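PDB 5Y0T: thermotoga maritima TmcAL from Thermotoga maritima, which belongs to the HIGH nucleotidyl transferase family of the HUP clan and carries adenosine-5'-rp-alpha-thio-triphosphate in its ligand pocket. Local coordinates for residues T395-Y398 / S399-P403. Residues are numbered along the deposited sequence; the frame is centred on the assembly and turned at random.
Sequences TNFY and SMFFP
From Thr395 to Phe402 the backbone leaves the last turn of helix 381-399: Ser399 N still makes the i to i+4 bond to Thr395 O, whereas Met400 N and Phe401 N bond three residues back, to Phe397 O and Tyr398 O. This tightening at the C-terminal end runs into a type I beta turn from Ser399 to Phe402, closed by Phe402 N on Ser399 O at 3.2 Å. Thr395 O takes a second bond, from Ser399 OG at 2.9 Å. The two donors of Ser399 reach this oxygen from opposite faces of its carbonyl plane. Ser399 chi1 of -58° turns OG back toward the preceding turn of the helix, where it meets Thr395 O.

Two aromatic pairs, each four residues apart, follow the chain round the end. Phe401 lays the CE2 corner of its ring over one face of Phe397, toward the rim, 3.6 Å from Phe397 CZ. The planes meet at 58°. Phe256 and Phe319 meet the same Phe397 ring edge-to-face, so Phe401 joins an aromatic cluster. In the other pair Tyr398 and Phe402 stand nearly perpendicular, their planes at 89°, and touch at one point, Tyr398 CE1 to Phe402 CE1 at 3.7 Å. Tyr398 OH is hydrogen-bonded to Ala48 O, which holds the hydroxyl end of that ring. One face of the Phe402 ring lies against Ser399 CA.

The helix end also borders the dimer interface. Asn396 O accepts a hydrogen bond from Arg262 of the second subunit, and Met400 packs on Ser259 of that subunit. The edge of the Phe401 ring is turned to the helix end, with CD2 3.2 Å from Phe397 O.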
# COMPACT_ATOMS: atom_id res chain seq x y z
N THR A 395 4.09 13.98 -0.42
CA THR A 395 3.27 14.95 0.32
C THR A 395 1.88 14.41 0.61
O THR A 395 1.37 14.53 1.72
CB THR A 395 3.15 16.30 -0.46
OG1 THR A 395 4.46 16.82 -0.71
CG2 THR A 395 2.36 17.34 0.32
N ASN A 396 1.26 13.83 -0.40
CA ASN A 396 -0.10 13.33 -0.24
C ASN A 396 -0.18 12.17 0.76
O ASN A 396 -1.12 12.08 1.55
CB ASN A 396 -0.67 12.91 -1.59
CG ASN A 396 -0.94 14.10 -2.49
OD1 ASN A 396 -1.03 15.24 -2.02
ND2 ASN A 396 -1.11 13.85 -3.79
N PHE A 397 0.82 11.30 0.71
CA PHE A 397 0.90 10.17 1.62
C PHE A 397 1.15 10.67 3.05
O PHE A 397 0.46 10.30 3.99
CB PHE A 397 2.00 9.22 1.18
CG PHE A 397 2.21 8.04 2.09
CD1 PHE A 397 1.36 6.94 2.03
CD2 PHE A 397 3.28 8.02 2.99
CE1 PHE A 397 1.57 5.84 2.88
CE2 PHE A 397 3.49 6.92 3.84
CZ PHE A 397 2.64 5.83 3.78
N TYR A 398 2.15 11.53 3.19
CA TYR A 398 2.47 12.11 4.50
C TYR A 398 1.26 12.74 5.22
O TYR A 398 1.04 12.53 6.42
CB TYR A 398 3.57 13.15 4.30
CG TYR A 398 4.02 13.91 5.53
CD1 TYR A 398 3.34 15.05 5.95
CD2 TYR A 398 5.16 13.53 6.23
CE1 TYR A 398 3.76 15.77 7.07
CE2 TYR A 398 5.61 14.26 7.34
CZ TYR A 398 4.90 15.37 7.75
OH TYR A 398 5.30 16.10 8.85
N SER A 399 0.45 13.51 4.48
CA SER A 399 -0.66 14.26 5.08
C SER A 399 -1.74 13.35 5.66
O SER A 399 -2.49 13.77 6.55
CB SER A 399 -1.27 15.21 4.04
OG SER A 399 -0.26 16.08 3.56
N MET A 400 -1.83 12.11 5.19
CA MET A 400 -2.76 11.14 5.80
C MET A 400 -2.40 10.85 7.25
O MET A 400 -3.19 10.27 8.01
CB MET A 400 -2.79 9.83 5.01
CG MET A 400 -3.73 9.85 3.80
SD MET A 400 -5.40 10.35 4.23
CE MET A 400 -5.92 9.01 5.34
N PHE A 401 -1.16 11.18 7.63
CA PHE A 401 -0.70 10.93 9.00
C PHE A 401 -0.69 12.15 9.92
O PHE A 401 -0.26 12.06 11.07
CB PHE A 401 0.67 10.26 8.95
CG PHE A 401 0.64 8.96 8.22
CD1 PHE A 401 0.33 7.78 8.88
CD2 PHE A 401 0.82 8.93 6.84
CE1 PHE A 401 0.24 6.58 8.20
CE2 PHE A 401 0.74 7.73 6.14
CZ PHE A 401 0.46 6.54 6.83
N PHE A 402 -1.15 13.30 9.41
CA PHE A 402 -1.53 14.41 10.28
C PHE A 402 -2.45 13.86 11.36
O PHE A 402 -3.39 13.13 11.05
CB PHE A 402 -2.27 15.52 9.52
CG PHE A 402 -1.41 16.36 8.63
CD1 PHE A 402 -0.10 16.67 8.96
CD2 PHE A 402 -1.95 16.89 7.45
CE1 PHE A 402 0.68 17.50 8.14
CE2 PHE A 402 -1.18 17.69 6.61
CZ PHE A 402 0.15 18.00 6.96
N PRO A 403 -2.19 14.20 12.63
CA PRO A 403 -3.00 13.67 13.73
C PRO A 403 -4.50 13.97 13.59
O PRO A 403 -5.30 13.11 13.93
CB PRO A 403 -2.41 14.36 14.97
CG PRO A 403 -0.94 14.50 14.60
CD PRO A 403 -0.97 14.88 13.12